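Local coordinates for GTPase activator-like protein (Chaetomium thermophilum, PDB 5HIU) that probably takes part in GTPase activation as the TSC2 protein, of which this chain is the all-helical N-terminal part, at residues D205-L210 with S242-K247. Sequence-based numbering, arbitrary orientation.
Sequences DVIAGL and SIPTNK
In the all-helical solenoid of the TSC2 N-terminus, Ile207 and Ala208, early in helix 204-219, pack against the loop that enters helix 245-261, with helix 224-240 coming between the two in sequence. The join is apolar and light, burying 171 Å² in all, and two side chains from each segment do most of the work. Ile207 reaches across with its short branch: CG2 stands anti to the backbone N and ends 4.1 Å from CD of Pro244, the isoleucine side chain crossing the proline at about a right angle. Ile207 CG2 also lies 3.8 Å from the carbonyl O of Ser242, a plain van der Waals touch. Beyond the contact, Ile207 also packs on Leu237 of helix 224-240, which ties this buried side chain to the intervening helix, while Pro244 rests on Ile211 one turn further along helix 204-219. Lys247 N bonds to Pro244 O, a turn that leads into helix 245-261. From there the lysine leans back over helix 204-219, its chain bent at chi2 (-68°) and nearly extended beyond. Its chain runs across the flank of the helix, and the salt bridge of its ammonium group with Asp212 probably helps to keep it there. That course sets CE of Lys247 against Ala208, 3.7 Å from its CB.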
ATOM      1  N   ASP A 205     -15.646  -4.233   8.922  1.00 83.70           N
ATOM      2  CA  ASP A 205     -15.477  -5.509   8.250  1.00 85.63           C
ATOM      3  C   ASP A 205     -15.202  -5.359   6.754  1.00 81.87           C
ATOM      4  O   ASP A 205     -14.568  -6.229   6.160  1.00 83.60           O
ATOM      5  CB  ASP A 205     -16.708  -6.390   8.470  1.00 93.12           C
ATOM      6  CG  ASP A 205     -16.420  -7.872   8.243  1.00 97.36           C
ATOM      7  OD1 ASP A 205     -15.662  -8.218   7.318  1.00 95.37           O
ATOM      8  OD2 ASP A 205     -16.956  -8.704   8.996  1.00112.41           O
ATOM      9  N   VAL A 206     -15.676  -4.279   6.138  1.00 75.90           N
ATOM     10  CA  VAL A 206     -15.385  -4.038   4.721  1.00 73.09           C
ATOM     11  C   VAL A 206     -13.936  -3.571   4.586  1.00 68.89           C
ATOM     12  O   VAL A 206     -13.248  -3.902   3.620  1.00 68.03           O
ATOM     13  CB  VAL A 206     -16.335  -2.994   4.096  1.00 73.52           C
ATOM     14  CG1 VAL A 206     -16.009  -2.758   2.622  1.00 67.85           C
ATOM     15  CG2 VAL A 206     -17.782  -3.458   4.229  1.00 75.45           C
ATOM     16  N   ILE A 207     -13.474  -2.820   5.575  1.00 66.95           N
ATOM     17  CA  ILE A 207     -12.104  -2.358   5.601  1.00 64.78           C
ATOM     18  C   ILE A 207     -11.141  -3.525   5.773  1.00 60.98           C
ATOM     19  O   ILE A 207     -10.077  -3.585   5.128  1.00 58.59           O
ATOM     20  CB  ILE A 207     -11.913  -1.289   6.693  1.00 66.47           C
ATOM     21  CG1 ILE A 207     -12.651  -0.005   6.299  1.00 66.27           C
ATOM     22  CG2 ILE A 207     -10.434  -0.990   6.912  1.00 68.10           C
ATOM     23  CD1 ILE A 207     -12.216   0.592   4.968  1.00 64.67           C
ATOM     24  N   ALA A 208     -11.510  -4.452   6.635  1.00 62.17           N
ATOM     25  CA  ALA A 208     -10.776  -5.705   6.741  1.00 65.16           C
ATOM     26  C   ALA A 208     -10.686  -6.327   5.351  1.00 63.54           C
ATOM     27  O   ALA A 208      -9.597  -6.691   4.897  1.00 70.13           O
ATOM     28  CB  ALA A 208     -11.459  -6.642   7.712  1.00 69.93           C
ATOM     29  N   GLY A 209     -11.812  -6.387   4.646  1.00 59.06           N
ATOM     30  CA  GLY A 209     -11.810  -6.910   3.286  1.00 59.22           C
ATOM     31  C   GLY A 209     -10.921  -6.095   2.345  1.00 58.83           C
ATOM     32  O   GLY A 209     -10.144  -6.627   1.530  1.00 55.66           O
ATOM     33  N   LEU A 210     -11.037  -4.784   2.437  1.00 56.19           N
ATOM     34  CA  LEU A 210     -10.315  -3.946   1.518  1.00 55.21           C
ATOM     35  C   LEU A 210      -8.818  -4.128   1.743  1.00 54.83           C
ATOM     36  O   LEU A 210      -8.081  -4.343   0.794  1.00 49.20           O
ATOM     37  CB  LEU A 210     -10.737  -2.501   1.687  1.00 54.42           C
ATOM     38  CG  LEU A 210      -9.905  -1.515   0.889  1.00 58.31           C
ATOM     39  CD1 LEU A 210      -9.848  -1.849  -0.601  1.00 62.52           C
ATOM     40  CD2 LEU A 210     -10.486  -0.134   1.123  1.00 59.28           C
ATOM     41  N   SER A 242      -8.993   4.204   9.751  1.00 64.08           N
ATOM     42  CA  SER A 242      -8.193   3.327  10.614  1.00 63.43           C
ATOM     43  C   SER A 242      -8.048   1.902  10.122  1.00 62.25           C
ATOM     44  O   SER A 242      -8.956   1.332   9.556  1.00 68.59           O
ATOM     45  CB  SER A 242      -8.763   3.272  12.015  1.00 70.87           C
ATOM     46  OG  SER A 242      -8.104   2.268  12.775  1.00 81.16           O
ATOM     47  N   ILE A 243      -6.862   1.362  10.349  1.00 69.80           N
ATOM     48  CA  ILE A 243      -6.547  -0.043  10.200  1.00 72.85           C
ATOM     49  C   ILE A 243      -6.946  -0.786  11.497  1.00 74.87           C
ATOM     50  O   ILE A 243      -6.508  -0.430  12.591  1.00 72.29           O
ATOM     51  CB  ILE A 243      -5.037  -0.219   9.963  1.00 74.27           C
ATOM     52  CG1 ILE A 243      -4.633   0.441   8.659  1.00 82.65           C
ATOM     53  CG2 ILE A 243      -4.642  -1.684   9.911  1.00 82.46           C
ATOM     54  CD1 ILE A 243      -3.129   0.488   8.472  1.00 90.85           C
ATOM     55  N   PRO A 244      -7.773  -1.828  11.382  1.00 77.23           N
ATOM     56  CA  PRO A 244      -8.123  -2.569  12.583  1.00 76.58           C
ATOM     57  C   PRO A 244      -6.906  -3.287  13.129  1.00 75.85           C
ATOM     58  O   PRO A 244      -6.020  -3.630  12.358  1.00 71.58           O
ATOM     59  CB  PRO A 244      -9.153  -3.587  12.083  1.00 80.86           C
ATOM     60  CG  PRO A 244      -9.629  -3.079  10.760  1.00 81.05           C
ATOM     61  CD  PRO A 244      -8.461  -2.346  10.185  1.00 78.71           C
ATOM     62  N   THR A 245      -6.884  -3.533  14.436  1.00 78.59           N
ATOM     63  CA  THR A 245      -5.715  -4.105  15.106  1.00 84.89           C
ATOM     64  C   THR A 245      -5.236  -5.418  14.467  1.00 86.38           C
ATOM     65  O   THR A 245      -4.041  -5.598  14.223  1.00 92.16           O
ATOM     66  CB  THR A 245      -5.948  -4.312  16.630  1.00 93.72           C
ATOM     67  OG1 THR A 245      -7.003  -5.255  16.849  1.00102.00           O
ATOM     68  CG2 THR A 245      -6.301  -2.984  17.332  1.00 95.10           C
ATOM     69  N   ASN A 246      -6.159  -6.323  14.172  1.00 89.59           N
ATOM     70  CA  ASN A 246      -5.797  -7.629  13.591  1.00 91.89           C
ATOM     71  C   ASN A 246      -5.208  -7.616  12.156  1.00 88.26           C
ATOM     72  O   ASN A 246      -4.756  -8.651  11.661  1.00 90.91           O
ATOM     73  CB  ASN A 246      -7.012  -8.552  13.627  1.00 97.04           C
ATOM     74  CG  ASN A 246      -8.185  -7.992  12.847  1.00 99.04           C
ATOM     75  OD1 ASN A 246      -8.326  -6.778  12.710  1.00 96.64           O
ATOM     76  ND2 ASN A 246      -9.038  -8.869  12.344  1.00104.93           N
ATOM     77  N   LYS A 247      -5.226  -6.460  11.495  1.00 83.68           N
ATOM     78  CA  LYS A 247      -4.613  -6.293  10.163  1.00 81.21           C
ATOM     79  C   LYS A 247      -3.196  -5.711  10.198  1.00 79.07           C
ATOM     80  O   LYS A 247      -2.465  -5.741   9.185  1.00 74.59           O
ATOM     81  CB  LYS A 247      -5.487  -5.371   9.314  1.00 75.60           C
ATOM     82  CG  LYS A 247      -6.887  -5.901   9.083  1.00 77.74           C
ATOM     83  CD  LYS A 247      -6.834  -7.136   8.201  1.00 77.09           C
ATOM     84  CE  LYS A 247      -8.061  -7.989   8.356  1.00 80.14           C
ATOM     85  NZ  LYS A 247      -7.719  -9.369   7.949  1.00 89.04           N
TER